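Local atomic coordinates of DUF4785 domain-containing protein (Legionella pneumophila subsp. pneumophila, PDB entry 4KH9), a protein that is of unknown function but binds calcium and comprises three domains, the second and third belonging to the immunoglobulin-like E-set superfamily. Residues M124-P129 against L156-I161; I183-D188 against E251-S256; I88-P91 against L95-L98. All coordinates share one frame; numbering follows the deposited sequence.

Interaction 1: residues M124-P129 against L156-I161; sequences MLQIKP and LDKFSI
Gln126, at the end of strand 123-126, an edge strand of its sheet, meets Lys158 and Phe159, the two central residues of a type I beta turn that runs from Asp157 to Ser160. The turn follows strand 150-156 and begins the link to strand 163-168. The contact is small and lies at the surface, where an edge strand of the N-terminal domain brushes the connection to the central domain. One atom does the touching. Gln126 holds CG anti to its own N (chi1 -177°) and continues extended, which carries the amide straight across to the turn. There NE2 arrives at the edge of the Phe159 ring, close to the ring plane and 3.7 Å from CE2. The amide and ring planes differ by only 18°, so the two groups lie nearly coplanar, with no face-on stacking. NE2 is hydrogen-bonded to the carbonyl O of Gly70, which should help fix the rotation of the amide. Within the turn, Ser160 N donates to Asp157 O at 3.0 Å. The carboxylate of Asp157 receives the backbone N of Leu67 and of Ala68, tying the start of the turn to a neighbouring loop. Lys158 also runs extended; its CG sits 4.0 Å above one face of the Phe159 ring, offset toward the rim, while farther along its CD lies 3.9 Å from Gln126 NE2.

Interaction 2: residues I183-D188 against E251-S256; sequences ISLHND and EIIRRS
The backbones of 183-188 and 251-256 run in roughly opposite senses and come closest where Leu185 CA stands 8.2 Å from Arg255 CA, a separation that only side chains can bridge. Each strand takes its backbone bonds from other neighbours: Ile183 and Leu185 pair with Phe221 and Asn219, whereas Ile253 pairs with Thr246. Leu185, Ile253 and Arg255 are all buried and all turn their CB atoms into the gap. Leu185 fits between the other two as a fork, one methyl for each. With CG anti to the backbone N (chi1 -174°), its branch reaches across the gap, where CD2 meets Ile253 CG2 at 3.9 Å and CD1 meets Arg255 CG, also at 3.9 Å. Arg255 thus offers the aliphatic root of its side chain to the apolar layer. A bend at chi2 (-74°) then swings the charged end back along its own strand, and NH1 donates to the carbonyl O of Arg254 at 2.8 Å. That bond is noticeably bent, 136° at the hydrogen, and the donor stands tilted from the carbonyl plane. NE gives its hydrogen to Thr162 O and NH2 forms a salt bridge with Asp157, so three nitrogens of a buried guanidinium each have an acceptor and its orientation is well constrained. The contact lies some way from calcium: the Leu185 side chain is about 10 Å from that of Asp196, which binds calcium in this protein but holds no ion in this chain, and the Arg255 side chain about 12 Å from a bound calcium ion. Aliphatic branches meeting between strands that are not paired with each other are consistent with the core of an immunoglobulin-like beta sandwich, as expected for an E-set domain.

Interaction 3: residues I88-P91 against L95-L98; sequences IKTP and LLPL
Ile88 and Leu96 project from one face of a two-stranded hairpin, and Lys89 and Leu95 from the other. Between these faces the peptide groups of Ile88 and Leu96 form an antiparallel hydrogen-bonded pair: Ile88 N donates to Leu96 O at 2.8 Å, and Leu96 N returns a bond of the same length to Ile88 O. Both are fairly straight, 162° and 164° at the hydrogen. The next pair, Lys89 with Leu95, is non-hydrogen-bonded, and its CA atoms draw in to 4.4 Å. On that face the contact is light, Leu95 CD1 lying beside Lys89 CB while the end of the lysine leads away. The face of Ile88 is packed more fully. Leu98 follows the strand; chi1 of -170° turns its branch away from the backbone N and toward Ile88, and brings CD1 alongside the Ile88 side chain, 3.9 Å from Ile88 CB; CG2 and CD1 of Ile88 also border that methyl. Toward the turn, Thr90 CG2 meets Leu96 CD1 at 3.8 Å, apolar branch to apolar branch. The hydroxyl of Thr90 serves the turn itself, with OG1 bonded to Gln94 N, so one residue joins the apolar packing to the chain reversal. Strand 95-97 forms an outer edge of a four-stranded antiparallel sheet in the N-terminal domain, and strand 86-89 lies between it and strand 135-140. Ile88 rests on Phe136 and Ala101, whereas Leu98 reaches Leu138 of strand 135-140 as well as Ala123 and Leu125 of strand 123-126, which belongs to another sheet.

From the N terminus, interaction 3 comes first and closes the shortest loop, a hairpin with three residues between its segments. Interaction 1 follows, closing a loop of 26 residues that includes strand 135-140, and interaction 2 comes last, spanning 62 residues of the central domain. The three lie in series, neither nested nor crossed, yet they form a chain of neighbours. At the end of interaction 3, Leu98 O packs against Leu125 CD1 of interaction 1 at 3.9 Å. The salt bridge from Asp157 to Arg255 ties interaction 1 to interaction 2, and so the turn after strand 150-156 to strand 251-264. Interactions 2 and 3 do not touch.

Interaction 1: residues M124-P129 against L156-I161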
loop_
_atom_site.group_PDB
_atom_site.type_symbol
_atom_site.label_atom_id
_atom_site.label_comp_id
_atom_site.label_asym_id
_atom_site.label_seq_id
_atom_site.Cartn_x
_atom_site.Cartn_y
_atom_site.Cartn_z
HETATM N N MSE A 124 1.077 -17.494 19.373
HETATM C CA MSE A 124 0.935 -16.061 19.647
HETATM C C MSE A 124 0.920 -15.840 21.157
HETATM O O MSE A 124 0.274 -16.592 21.878
HETATM C CB MSE A 124 -0.318 -15.463 18.991
HETATM C CG MSE A 124 -0.407 -13.926 19.152
HETATM SE SE MSE A 124 -1.866 -13.157 18.125
HETATM C CE MSE A 124 -1.522 -11.232 18.261
ATOM N N LEU A 125 1.622 -14.809 21.629
ATOM C CA LEU A 125 1.661 -14.528 23.047
ATOM C C LEU A 125 2.021 -13.099 23.328
ATOM O O LEU A 125 2.707 -12.437 22.556
ATOM C CB LEU A 125 2.670 -15.460 23.809
ATOM C CG LEU A 125 4.166 -15.110 23.730
ATOM C CD1 LEU A 125 4.893 -15.552 24.990
ATOM C CD2 LEU A 125 4.830 -15.669 22.446
ATOM N N GLN A 126 1.604 -12.652 24.494
ATOM C CA GLN A 126 2.070 -11.381 25.002
ATOM C C GLN A 126 3.027 -11.729 26.132
ATOM O O GLN A 126 2.660 -12.478 27.039
ATOM C CB GLN A 126 0.926 -10.466 25.430
ATOM C CG GLN A 126 1.463 -9.115 25.893
ATOM C CD GLN A 126 0.375 -8.110 26.190
ATOM O OE1 GLN A 126 -0.695 -8.428 26.761
ATOM N NE2 GLN A 126 0.666 -6.868 25.872
ATOM N N ILE A 127 4.234 -11.196 26.073
ATOM C CA ILE A 127 5.263 -11.484 27.074
ATOM C C ILE A 127 4.844 -10.855 28.402
ATOM O O ILE A 127 4.452 -9.678 28.420
ATOM C CB ILE A 127 6.682 -11.016 26.628
ATOM C CG1 ILE A 127 7.053 -11.626 25.267
ATOM C CG2 ILE A 127 7.728 -11.384 27.704
ATOM C CD1 ILE A 127 8.350 -11.030 24.619
ATOM N N LYS A 128 4.911 -11.653 29.509
ATOM C CA LYS A 128 4.576 -11.148 30.852
ATOM C C LYS A 128 5.443 -9.926 31.187
ATOM O O LYS A 128 6.667 -9.991 30.979
ATOM C CB LYS A 128 4.771 -12.226 31.920
ATOM C CG LYS A 128 3.819 -13.379 31.829
ATOM C CD LYS A 128 4.033 -14.357 32.988
ATOM C CE LYS A 128 5.369 -15.068 32.994
ATOM N NZ LYS A 128 5.420 -16.057 34.112
ATOM N N PRO A 129 4.832 -8.815 31.694
ATOM C CA PRO A 129 5.610 -7.606 32.008
ATOM C C PRO A 129 6.749 -7.852 33.010
ATOM O O PRO A 129 7.720 -7.118 32.974
ATOM C CB PRO A 129 4.539 -6.658 32.606
ATOM C CG PRO A 129 3.274 -7.056 31.898
ATOM C CD PRO A 129 3.390 -8.573 31.940
ATOM N N LEU A 156 5.237 -7.031 17.889
ATOM C CA LEU A 156 4.612 -5.762 18.169
ATOM C C LEU A 156 5.140 -5.297 19.527
ATOM O O LEU A 156 4.820 -5.885 20.565
ATOM C CB LEU A 156 3.082 -5.816 18.121
ATOM C CG LEU A 156 2.356 -4.533 18.592
ATOM C CD1 LEU A 156 2.584 -3.374 17.621
ATOM C CD2 LEU A 156 0.876 -4.799 18.840
ATOM N N ASP A 157 5.964 -4.254 19.514
ATOM C CA ASP A 157 6.544 -3.689 20.735
ATOM C C ASP A 157 5.541 -2.633 21.208
ATOM O O ASP A 157 5.772 -1.424 21.140
ATOM C CB ASP A 157 7.956 -3.134 20.411
ATOM C CG ASP A 157 8.910 -3.041 21.597
ATOM O OD1 ASP A 157 8.496 -3.395 22.742
ATOM O OD2 ASP A 157 10.065 -2.639 21.387
ATOM N N LYS A 158 4.375 -3.142 21.594
ATOM C CA LYS A 158 3.155 -2.449 21.950
ATOM C C LYS A 158 3.386 -1.244 22.881
ATOM O O LYS A 158 2.729 -0.210 22.702
ATOM C CB LYS A 158 2.185 -3.462 22.639
ATOM C CG LYS A 158 0.761 -2.958 22.792
ATOM C CD LYS A 158 -0.204 -4.005 23.336
ATOM C CE LYS A 158 -1.596 -3.439 23.353
ATOM N NZ LYS A 158 -2.629 -4.477 23.621
ATOM N N PHE A 159 4.286 -1.370 23.870
ATOM C CA PHE A 159 4.395 -0.278 24.819
ATOM C C PHE A 159 5.696 0.528 24.642
ATOM O O PHE A 159 6.015 1.374 25.488
ATOM C CB PHE A 159 4.238 -0.826 26.252
ATOM C CG PHE A 159 2.855 -1.402 26.447
ATOM C CD1 PHE A 159 1.741 -0.563 26.582
ATOM C CD2 PHE A 159 2.660 -2.778 26.524
ATOM C CE1 PHE A 159 0.471 -1.094 26.772
ATOM C CE2 PHE A 159 1.383 -3.306 26.710
ATOM C CZ PHE A 159 0.294 -2.461 26.832
ATOM N N SER A 160 6.379 0.337 23.504
ATOM C CA SER A 160 7.552 1.125 23.129
ATOM C C SER A 160 7.150 2.476 22.561
ATOM O O SER A 160 6.122 2.576 21.884
ATOM C CB SER A 160 8.383 0.377 22.094
ATOM O OG SER A 160 9.498 1.174 21.734
ATOM N N ILE A 161 7.953 3.514 22.826
ATOM C CA ILE A 161 7.685 4.856 22.275
ATOM C C ILE A 161 8.570 5.031 20.997
ATOM O O ILE A 161 8.554 6.090 20.384
ATOM C CB ILE A 161 7.890 5.991 23.326
ATOM C CG1 ILE A 161 9.359 6.044 23.822
ATOM C CG2 ILE A 161 6.901 5.805 24.512
ATOM C CD1 ILE A 161 9.811 7.371 24.561
#

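Interaction 2: residues I183-D188 against E251-S256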
loop_
_atom_site.group_PDB
_atom_site.type_symbol
_atom_site.label_atom_id
_atom_site.label_comp_id
_atom_site.label_asym_id
_atom_site.label_seq_id
_atom_site.Cartn_x
_atom_site.Cartn_y
_atom_site.Cartn_z
ATOM N N ILE A 183 11.928 7.567 5.166
ATOM C CA ILE A 183 11.982 6.538 6.212
ATOM C C ILE A 183 12.672 7.167 7.415
ATOM O O ILE A 183 13.822 7.585 7.314
ATOM C CB ILE A 183 12.737 5.271 5.657
ATOM C CG1 ILE A 183 12.032 4.698 4.403
ATOM C CG2 ILE A 183 12.925 4.189 6.751
ATOM C CD1 ILE A 183 13.006 4.033 3.325
ATOM N N SER A 184 11.960 7.248 8.545
ATOM C CA SER A 184 12.487 7.898 9.754
ATOM C C SER A 184 12.271 7.057 10.992
ATOM O O SER A 184 11.215 6.460 11.162
ATOM C CB SER A 184 11.829 9.257 9.978
ATOM O OG SER A 184 11.469 9.878 8.759
ATOM N N LEU A 185 13.283 7.018 11.851
ATOM C CA LEU A 185 13.212 6.315 13.116
ATOM C C LEU A 185 13.098 7.348 14.231
ATOM O O LEU A 185 13.985 8.190 14.372
ATOM C CB LEU A 185 14.428 5.392 13.319
ATOM C CG LEU A 185 14.367 4.487 14.581
ATOM C CD1 LEU A 185 13.201 3.488 14.493
ATOM C CD2 LEU A 185 15.669 3.731 14.768
ATOM N N HIS A 186 12.015 7.268 15.035
ATOM C CA HIS A 186 11.757 8.241 16.092
ATOM C C HIS A 186 11.595 7.644 17.495
ATOM O O HIS A 186 11.112 6.524 17.677
ATOM C CB HIS A 186 10.467 9.017 15.787
ATOM C CG HIS A 186 10.471 9.769 14.486
ATOM N ND1 HIS A 186 11.186 10.950 14.336
ATOM C CD2 HIS A 186 9.805 9.515 13.336
ATOM C CE1 HIS A 186 10.946 11.356 13.100
ATOM N NE2 HIS A 186 10.098 10.536 12.472
ATOM N N ASN A 187 11.919 8.486 18.483
ATOM C CA ASN A 187 11.797 8.336 19.935
ATOM C C ASN A 187 11.928 9.755 20.472
ATOM O O ASN A 187 12.929 10.404 20.168
ATOM C CB ASN A 187 12.850 7.358 20.474
ATOM C CG ASN A 187 12.799 7.145 21.965
ATOM O OD1 ASN A 187 13.102 8.041 22.757
ATOM N ND2 ASN A 187 12.480 5.936 22.377
ATOM N N ASP A 188 10.918 10.295 21.183
ATOM C CA ASP A 188 10.987 11.707 21.604
ATOM C C ASP A 188 12.025 11.975 22.747
ATOM O O ASP A 188 12.236 13.137 23.101
ATOM C CB ASP A 188 9.604 12.250 21.998
ATOM C CG ASP A 188 8.909 11.633 23.194
ATOM O OD1 ASP A 188 9.316 10.518 23.618
ATOM O OD2 ASP A 188 7.925 12.239 23.682
ATOM N N GLU A 251 21.001 -2.124 23.715
ATOM C CA GLU A 251 19.682 -2.427 23.164
ATOM C C GLU A 251 19.647 -2.419 21.644
ATOM O O GLU A 251 20.115 -1.480 21.008
ATOM C CB GLU A 251 18.649 -1.415 23.670
ATOM C CG GLU A 251 18.437 -1.411 25.164
ATOM C CD GLU A 251 17.442 -0.343 25.556
ATOM O OE1 GLU A 251 16.225 -0.639 25.534
ATOM O OE2 GLU A 251 17.869 0.798 25.846
ATOM N N ILE A 252 19.043 -3.460 21.074
ATOM C CA ILE A 252 18.782 -3.610 19.647
ATOM C C ILE A 252 17.471 -2.869 19.350
ATOM O O ILE A 252 16.446 -3.110 20.012
ATOM C CB ILE A 252 18.734 -5.115 19.212
ATOM C CG1 ILE A 252 20.039 -5.894 19.554
ATOM C CG2 ILE A 252 18.317 -5.295 17.743
ATOM C CD1 ILE A 252 21.291 -5.594 18.740
ATOM N N ILE A 253 17.531 -1.944 18.388
ATOM C CA ILE A 253 16.389 -1.191 17.898
ATOM C C ILE A 253 16.075 -1.747 16.520
ATOM O O ILE A 253 16.841 -1.538 15.561
ATOM C CB ILE A 253 16.603 0.357 17.884
ATOM C CG1 ILE A 253 17.477 0.911 19.067
ATOM C CG2 ILE A 253 15.292 1.119 17.655
ATOM C CD1 ILE A 253 16.924 0.886 20.438
ATOM N N ARG A 254 14.985 -2.488 16.424
ATOM C CA ARG A 254 14.583 -3.101 15.158
ATOM C C ARG A 254 13.160 -2.726 14.828
ATOM O O ARG A 254 12.261 -2.929 15.647
ATOM C CB ARG A 254 14.728 -4.634 15.238
ATOM C CG ARG A 254 14.199 -5.352 14.026
ATOM C CD ARG A 254 15.249 -5.785 13.057
ATOM N NE ARG A 254 14.672 -6.525 11.930
ATOM C CZ ARG A 254 14.652 -7.854 11.819
ATOM N NH1 ARG A 254 15.162 -8.620 12.779
ATOM N NH2 ARG A 254 14.124 -8.426 10.748
ATOM N N ARG A 255 12.959 -2.140 13.629
ATOM C CA ARG A 255 11.638 -1.783 13.157
ATOM C C ARG A 255 11.502 -2.108 11.678
ATOM O O ARG A 255 12.429 -1.917 10.903
ATOM C CB ARG A 255 11.330 -0.285 13.403
ATOM C CG ARG A 255 11.161 0.206 14.852
ATOM C CD ARG A 255 9.856 -0.231 15.445
ATOM N NE ARG A 255 9.735 0.067 16.880
ATOM C CZ ARG A 255 10.011 -0.780 17.873
ATOM N NH1 ARG A 255 10.524 -1.981 17.615
ATOM N NH2 ARG A 255 9.801 -0.422 19.129
ATOM N N SER A 256 10.329 -2.566 11.282
ATOM C CA SER A 256 10.007 -2.789 9.892
ATOM C C SER A 256 8.701 -2.080 9.605
ATOM O O SER A 256 7.902 -1.854 10.515
ATOM C CB SER A 256 9.974 -4.268 9.517
ATOM O OG SER A 256 8.743 -4.832 9.894
#

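Interaction 3: residues I88-P91 against L95-L98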
loop_
_atom_site.group_PDB
_atom_site.type_symbol
_atom_site.label_atom_id
_atom_site.label_comp_id
_atom_site.label_asym_id
_atom_site.label_seq_id
_atom_site.Cartn_x
_atom_site.Cartn_y
_atom_site.Cartn_z
ATOM N N ILE A 88 11.915 -20.274 24.826
ATOM C CA ILE A 88 12.303 -18.874 24.805
ATOM C C ILE A 88 13.278 -18.605 25.979
ATOM O O ILE A 88 13.046 -18.988 27.133
ATOM C CB ILE A 88 11.091 -17.893 24.795
ATOM C CG1 ILE A 88 11.534 -16.434 24.482
ATOM C CG2 ILE A 88 10.209 -18.033 26.047
ATOM C CD1 ILE A 88 10.380 -15.439 24.064
ATOM N N LYS A 89 14.363 -17.935 25.646
ATOM C CA LYS A 89 15.369 -17.521 26.599
ATOM C C LYS A 89 15.116 -16.042 26.879
ATOM O O LYS A 89 15.048 -15.239 25.961
ATOM C CB LYS A 89 16.761 -17.814 26.029
ATOM C CG LYS A 89 17.867 -17.901 27.071
ATOM C CD LYS A 89 19.168 -18.284 26.394
ATOM C CE LYS A 89 20.254 -18.632 27.387
ATOM N NZ LYS A 89 21.526 -19.012 26.710
ATOM N N THR A 90 14.911 -15.693 28.147
ATOM C CA THR A 90 14.629 -14.305 28.528
ATOM C C THR A 90 15.926 -13.475 28.490
ATOM O O THR A 90 17.008 -14.072 28.373
ATOM C CB THR A 90 13.986 -14.281 29.938
ATOM O OG1 THR A 90 14.959 -14.737 30.901
ATOM C CG2 THR A 90 12.725 -15.125 30.009
ATOM N N PRO A 91 15.872 -12.124 28.627
ATOM C CA PRO A 91 17.120 -11.350 28.649
ATOM C C PRO A 91 18.027 -11.721 29.853
ATOM O O PRO A 91 19.219 -11.452 29.781
ATOM C CB PRO A 91 16.624 -9.897 28.719
ATOM C CG PRO A 91 15.197 -9.942 28.174
ATOM C CD PRO A 91 14.701 -11.224 28.756
ATOM N N LEU A 95 15.687 -20.113 30.473
ATOM C CA LEU A 95 15.154 -20.907 29.374
ATOM C C LEU A 95 13.796 -21.440 29.769
ATOM O O LEU A 95 13.679 -22.200 30.740
ATOM C CB LEU A 95 16.116 -22.058 28.998
ATOM C CG LEU A 95 15.786 -22.834 27.712
ATOM C CD1 LEU A 95 15.827 -21.928 26.489
ATOM C CD2 LEU A 95 16.758 -23.995 27.524
ATOM N N LEU A 96 12.765 -21.032 29.030
ATOM C CA LEU A 96 11.410 -21.449 29.346
ATOM C C LEU A 96 10.674 -22.080 28.184
ATOM O O LEU A 96 10.867 -21.628 27.052
ATOM C CB LEU A 96 10.598 -20.198 29.763
ATOM C CG LEU A 96 11.033 -19.410 30.976
ATOM C CD1 LEU A 96 10.395 -18.023 30.946
ATOM C CD2 LEU A 96 10.698 -20.157 32.260
ATOM N N PRO A 97 9.703 -23.008 28.440
ATOM C CA PRO A 97 8.771 -23.396 27.363
ATOM C C PRO A 97 8.053 -22.103 26.933
ATOM O O PRO A 97 7.810 -21.264 27.805
ATOM C CB PRO A 97 7.854 -24.423 28.043
ATOM C CG PRO A 97 8.607 -24.861 29.283
ATOM C CD PRO A 97 9.283 -23.602 29.726
ATOM N N LEU A 98 7.794 -21.884 25.635
ATOM C CA LEU A 98 7.221 -20.605 25.167
ATOM C C LEU A 98 5.976 -20.172 25.981
ATOM O O LEU A 98 5.888 -19.011 26.390
ATOM C CB LEU A 98 6.878 -20.662 23.677
ATOM C CG LEU A 98 6.501 -19.335 22.987
ATOM C CD1 LEU A 98 7.617 -18.281 23.102
ATOM C CD2 LEU A 98 6.179 -19.570 21.510
#